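Actin-binding protein (Saccharomyces cerevisiae, PDB 1HQZ) binds actin filaments and recruits the ARP2/3 complex to their sides, regulating actin assembly, its N-terminal cofilin-homology domain being the part described here. Local coordinates at residues E18-K21 with I22-G25; D89-P92 with L93-A97. One frame throughout, in Å; residues are numbered along the deposited sequence.

Helix ends of the ADF-homology domain are the common theme here. Contact 1 covers the last turns and C-terminal end of helix 12-24, whereas contact 2 covers the N-terminal end of helix 93-110 and the loop before it. Both are local surface contacts, and they share no element: their centres lie about 29 Å apart, on opposite sides of the chain's centre. One residue in each is buried, Ile-22 and Ala-91. The chemistry follows the place in the helix. Contact 1 spends backbone carbonyls on main-chain amides, brings a valine across a tyrosine ring and lays an arginine beside a leucine, while contact 2 adds to its main-chain bond a hydroxyl and a guanidinium NE that turn back onto carbonyls just ahead of the helix.

Contact 1: E18-K21 with I22-G25; sequences EYLK and IVRG
Ile-22 N bonds to Glu-18 O at 3.0 Å, and the CG1 branch of the isoleucine lies against that same carbonyl oxygen. Outside this stretch, its side chain meets Leu-33 and Leu-68 on strands of the central sheet. Val-23 follows with a nearly straight bond, 2.9 Å from its N to Tyr-19 O, and puts both methyls to use: CG1 touches Tyr-19 CE1 at 3.4 Å, while CG2 stands over one ring face, displaced toward the rim. The phenol ring reaches this methyl pair because its CG is anti to the backbone N (chi1 167°), and its OH is held by Lys-112 O. In this ADF-homology fold helix 12-24 thus packs on the sheet through Ile-22 and Tyr-19. Arg-24, whose N donates to Leu-20 O, runs extended from CG to NE beside the leucine. Leu-20 CD2 comes over one face of the guanidinium, off-centre, 3.9 Å from Arg-24 NE. At Gly-25 the chain turns to positive phi (78°); its N bonds to Lys-21 O at 2.9 Å, and the backbone N of the following residue reaches back to that oxygen, the bond that marks the Schellman motif with Gly-25 as C-prime.

Contact 2: D89-P92 with L93-A97; sequences DSAP and LKTRA
Pro-92 occupies the N-cap position, its extended backbone (psi 134°) setting its carbonyl to receive Arg-96 N at 3.1 Å as the first helical turn forms. The same oxygen takes a second firm bond from the Thr-95 hydroxyl, 2.6 Å from OG1 to Pro-92 O, in the carbonyl plane and on a lone pair; Thr-95 N adds only a weak one. Thr-95 sets OG1 between its backbone N and carbonyl carbon (chi1 63°), which folds the hydroxyl back over the turn. There the threonine crosses the proline ring, with CG2 3.5 Å from Pro-92 CG.

Arg-96 doubles back as well, its chain bent at chi3 (-73°). NE donates to Ala-91 O at 2.8 Å, the acceptor lying close to the guanidinium plane, while Asp-89 O lies over one face, displaced toward the rim and 3.0 Å above the plane, too poorly angled to be a bond to NE. Arg-96 CG meanwhile rests 3.9 Å from Ala-91 CB. The Asp-89 carboxylate is engaged elsewhere, in a salt bridge with Arg-121. With a leucine in place of Arg-96, Ala-91 O would probably be left without this donor and the loop less firmly tied to the helix.

This first turn, with proline at the N-cap position, begins the helix of a beta-alpha-beta crossover, in which helix 93-110 joins the parallel neighbours 80-86 and 116-120; in cofilin relatives the corresponding long helix contributes to actin binding.

Contact 1: E18-K21 with I22-G25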
ATOM      1  N   GLU A  18      10.192  -0.335   7.175  1.00 40.28           N
ATOM      2  CA  GLU A  18       9.954  -0.876   5.836  1.00 38.53           C
ATOM      3  C   GLU A  18       9.669   0.277   4.880  1.00 37.44           C
ATOM      4  O   GLU A  18      10.158   0.307   3.746  1.00 36.33           O
ATOM      5  CB  GLU A  18       8.775  -1.846   5.863  1.00 38.62           C
ATOM      6  CG  GLU A  18       8.931  -2.987   6.870  1.00 39.17           C
ATOM      7  CD  GLU A  18      10.233  -3.769   6.692  1.00 39.99           C
ATOM      8  OE1 GLU A  18      10.746  -3.844   5.558  1.00 40.27           O
ATOM      9  OE2 GLU A  18      10.744  -4.323   7.690  1.00 42.97           O
ATOM     10  N   TYR A  19       8.885   1.237   5.355  1.00 36.62           N
ATOM     11  CA  TYR A  19       8.535   2.406   4.561  1.00 37.23           C
ATOM     12  C   TYR A  19       9.775   3.106   3.986  1.00 37.26           C
ATOM     13  O   TYR A  19       9.878   3.307   2.775  1.00 36.09           O
ATOM     14  CB  TYR A  19       7.731   3.383   5.420  1.00 37.51           C
ATOM     15  CG  TYR A  19       7.567   4.755   4.812  1.00 38.97           C
ATOM     16  CD1 TYR A  19       6.751   4.964   3.697  1.00 38.26           C
ATOM     17  CD2 TYR A  19       8.253   5.846   5.339  1.00 39.24           C
ATOM     18  CE1 TYR A  19       6.629   6.243   3.122  1.00 41.08           C
ATOM     19  CE2 TYR A  19       8.140   7.122   4.774  1.00 38.57           C
ATOM     20  CZ  TYR A  19       7.335   7.315   3.673  1.00 39.45           C
ATOM     21  OH  TYR A  19       7.251   8.573   3.126  1.00 38.25           O
ATOM     22  N   LEU A  20      10.721   3.463   4.849  1.00 38.44           N
ATOM     23  CA  LEU A  20      11.936   4.147   4.395  1.00 38.56           C
ATOM     24  C   LEU A  20      12.719   3.336   3.383  1.00 37.60           C
ATOM     25  O   LEU A  20      13.140   3.873   2.354  1.00 36.35           O
ATOM     26  CB  LEU A  20      12.843   4.497   5.581  1.00 39.60           C
ATOM     27  CG  LEU A  20      12.371   5.686   6.414  1.00 42.33           C
ATOM     28  CD1 LEU A  20      13.303   5.880   7.599  1.00 43.96           C
ATOM     29  CD2 LEU A  20      12.334   6.943   5.546  1.00 41.10           C
ATOM     30  N   LYS A  21      12.914   2.050   3.676  1.00 38.58           N
ATOM     31  CA  LYS A  21      13.640   1.155   2.769  1.00 39.92           C
ATOM     32  C   LYS A  21      13.062   1.273   1.368  1.00 38.66           C
ATOM     33  O   LYS A  21      13.787   1.437   0.379  1.00 38.64           O
ATOM     34  CB  LYS A  21      13.479  -0.311   3.175  1.00 41.87           C
ATOM     35  CG  LYS A  21      14.302  -0.820   4.322  1.00 45.46           C
ATOM     36  CD  LYS A  21      14.050  -2.320   4.420  1.00 47.67           C
ATOM     37  CE  LYS A  21      14.664  -2.932   5.643  1.00 50.94           C
ATOM     38  NZ  LYS A  21      14.312  -4.378   5.701  1.00 54.00           N
ATOM     39  N   ILE A  22      11.740   1.171   1.305  1.00 38.71           N
ATOM     40  CA  ILE A  22      11.019   1.219   0.047  1.00 38.49           C
ATOM     41  C   ILE A  22      11.065   2.555  -0.681  1.00 38.44           C
ATOM     42  O   ILE A  22      11.435   2.594  -1.848  1.00 40.27           O
ATOM     43  CB  ILE A  22       9.549   0.789   0.265  1.00 37.04           C
ATOM     44  CG1 ILE A  22       9.520  -0.660   0.750  1.00 36.88           C
ATOM     45  CG2 ILE A  22       8.753   0.940  -1.021  1.00 35.28           C
ATOM     46  CD1 ILE A  22       8.144  -1.182   1.039  1.00 35.13           C
ATOM     47  N   VAL A  23      10.690   3.647  -0.015  1.00 37.83           N
ATOM     48  CA  VAL A  23      10.705   4.949  -0.684  1.00 39.19           C
ATOM     49  C   VAL A  23      12.090   5.403  -1.112  1.00 39.77           C
ATOM     50  O   VAL A  23      12.220   6.161  -2.073  1.00 42.40           O
ATOM     51  CB  VAL A  23      10.094   6.070   0.184  1.00 39.48           C
ATOM     52  CG1 VAL A  23       8.620   5.792   0.422  1.00 38.06           C
ATOM     53  CG2 VAL A  23      10.871   6.205   1.499  1.00 40.61           C
ATOM     54  N   ARG A  24      13.120   4.948  -0.408  1.00 39.11           N
ATOM     55  CA  ARG A  24      14.489   5.328  -0.733  1.00 38.41           C
ATOM     56  C   ARG A  24      15.115   4.399  -1.756  1.00 39.81           C
ATOM     57  O   ARG A  24      16.010   4.801  -2.500  1.00 39.50           O
ATOM     58  CB  ARG A  24      15.356   5.316   0.520  1.00 36.68           C
ATOM     59  CG  ARG A  24      15.036   6.385   1.550  1.00 33.91           C
ATOM     60  CD  ARG A  24      15.926   6.182   2.770  1.00 34.62           C
ATOM     61  NE  ARG A  24      15.810   7.268   3.734  1.00 36.49           N
ATOM     62  CZ  ARG A  24      16.338   7.244   4.954  1.00 35.37           C
ATOM     63  NH1 ARG A  24      17.020   6.183   5.366  1.00 35.61           N
ATOM     64  NH2 ARG A  24      16.190   8.286   5.759  1.00 34.27           N
ATOM     65  N   GLY A  25      14.644   3.155  -1.782  1.00 41.21           N
ATOM     66  CA  GLY A  25      15.185   2.165  -2.698  1.00 41.47           C
ATOM     67  C   GLY A  25      16.508   1.624  -2.175  1.00 43.04           C
ATOM     68  O   GLY A  25      17.322   1.103  -2.935  1.00 43.85           O
TER

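Contact 2: D89-P92 with L93-A97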
ATOM      1  N   ASP A  89     -14.944  -6.246  -0.089  1.00 40.98           N
ATOM      2  CA  ASP A  89     -16.324  -6.317   0.374  1.00 43.56           C
ATOM      3  C   ASP A  89     -16.473  -7.086   1.679  1.00 43.27           C
ATOM      4  O   ASP A  89     -17.252  -6.691   2.543  1.00 43.20           O
ATOM      5  CB  ASP A  89     -17.229  -6.950  -0.696  1.00 45.94           C
ATOM      6  CG  ASP A  89     -17.337  -6.103  -1.960  1.00 49.12           C
ATOM      7  OD1 ASP A  89     -17.024  -4.889  -1.907  1.00 50.54           O
ATOM      8  OD2 ASP A  89     -17.748  -6.645  -3.011  1.00 48.00           O
ATOM      9  N   SER A  90     -15.699  -8.160   1.825  1.00 43.93           N
ATOM     10  CA  SER A  90     -15.744  -9.026   3.003  1.00 44.19           C
ATOM     11  C   SER A  90     -15.132  -8.479   4.285  1.00 44.53           C
ATOM     12  O   SER A  90     -15.277  -9.084   5.342  1.00 45.77           O
ATOM     13  CB  SER A  90     -15.086 -10.362   2.673  1.00 44.18           C
ATOM     14  OG  SER A  90     -15.776 -10.998   1.614  1.00 44.28           O
ATOM     15  N   ALA A  91     -14.436  -7.351   4.202  1.00 44.05           N
ATOM     16  CA  ALA A  91     -13.832  -6.760   5.391  1.00 43.90           C
ATOM     17  C   ALA A  91     -14.962  -6.303   6.315  1.00 44.34           C
ATOM     18  O   ALA A  91     -16.056  -5.980   5.849  1.00 43.60           O
ATOM     19  CB  ALA A  91     -12.959  -5.575   5.002  1.00 40.92           C
ATOM     20  N   PRO A  92     -14.714  -6.271   7.634  1.00 44.22           N
ATOM     21  CA  PRO A  92     -15.739  -5.847   8.594  1.00 46.02           C
ATOM     22  C   PRO A  92     -16.405  -4.512   8.259  1.00 46.88           C
ATOM     23  O   PRO A  92     -15.735  -3.533   7.921  1.00 47.67           O
ATOM     24  CB  PRO A  92     -14.988  -5.827   9.929  1.00 45.67           C
ATOM     25  CG  PRO A  92     -13.545  -5.753   9.543  1.00 45.99           C
ATOM     26  CD  PRO A  92     -13.458  -6.606   8.319  1.00 44.08           C
ATOM     27  N   LEU A  93     -17.732  -4.492   8.358  1.00 47.90           N
ATOM     28  CA  LEU A  93     -18.534  -3.314   8.043  1.00 48.70           C
ATOM     29  C   LEU A  93     -17.920  -1.999   8.493  1.00 48.92           C
ATOM     30  O   LEU A  93     -17.620  -1.131   7.677  1.00 49.44           O
ATOM     31  CB  LEU A  93     -19.931  -3.440   8.659  1.00 49.40           C
ATOM     32  CG  LEU A  93     -20.903  -2.296   8.338  1.00 50.97           C
ATOM     33  CD1 LEU A  93     -21.265  -2.352   6.869  1.00 50.44           C
ATOM     34  CD2 LEU A  93     -22.167  -2.411   9.187  1.00 52.26           C
ATOM     35  N   LYS A  94     -17.735  -1.858   9.798  1.00 48.74           N
ATOM     36  CA  LYS A  94     -17.194  -0.637  10.370  1.00 48.86           C
ATOM     37  C   LYS A  94     -15.854  -0.182   9.808  1.00 47.90           C
ATOM     38  O   LYS A  94     -15.600   1.017   9.728  1.00 48.07           O
ATOM     39  CB  LYS A  94     -17.094  -0.781  11.887  1.00 50.95           C
ATOM     40  CG  LYS A  94     -18.438  -0.977  12.565  1.00 52.47           C
ATOM     41  CD  LYS A  94     -18.277  -1.111  14.069  1.00 55.43           C
ATOM     42  CE  LYS A  94     -19.615  -1.385  14.742  1.00 59.02           C
ATOM     43  NZ  LYS A  94     -19.478  -1.587  16.218  1.00 58.54           N
ATOM     44  N   THR A  95     -14.994  -1.121   9.427  1.00 46.90           N
ATOM     45  CA  THR A  95     -13.693  -0.743   8.879  1.00 46.26           C
ATOM     46  C   THR A  95     -13.851  -0.232   7.445  1.00 44.39           C
ATOM     47  O   THR A  95     -13.123   0.658   7.009  1.00 43.78           O
ATOM     48  CB  THR A  95     -12.687  -1.926   8.906  1.00 47.17           C
ATOM     49  OG1 THR A  95     -13.160  -2.982   8.062  1.00 51.95           O
ATOM     50  CG2 THR A  95     -12.526  -2.455  10.319  1.00 47.34           C
ATOM     51  N   ARG A  96     -14.804  -0.796   6.713  1.00 43.96           N
ATOM     52  CA  ARG A  96     -15.057  -0.366   5.343  1.00 41.09           C
ATOM     53  C   ARG A  96     -15.682   1.023   5.348  1.00 42.30           C
ATOM     54  O   ARG A  96     -15.473   1.816   4.428  1.00 41.02           O
ATOM     55  CB  ARG A  96     -16.000  -1.339   4.635  1.00 42.08           C
ATOM     56  CG  ARG A  96     -15.326  -2.601   4.135  1.00 42.44           C
ATOM     57  CD  ARG A  96     -16.287  -3.448   3.322  1.00 43.88           C
ATOM     58  NE  ARG A  96     -17.282  -4.096   4.171  1.00 46.20           N
ATOM     59  CZ  ARG A  96     -18.595  -3.942   4.048  1.00 46.71           C
ATOM     60  NH1 ARG A  96     -19.089  -3.158   3.103  1.00 47.28           N
ATOM     61  NH2 ARG A  96     -19.414  -4.577   4.874  1.00 46.79           N
ATOM     62  N   ALA A  97     -16.452   1.316   6.392  1.00 41.36           N
ATOM     63  CA  ALA A  97     -17.113   2.607   6.509  1.00 41.15           C
ATOM     64  C   ALA A  97     -16.128   3.698   6.907  1.00 42.11           C
ATOM     65  O   ALA A  97     -16.401   4.885   6.729  1.00 44.04           O
ATOM     66  CB  ALA A  97     -18.235   2.525   7.523  1.00 39.28           C
TER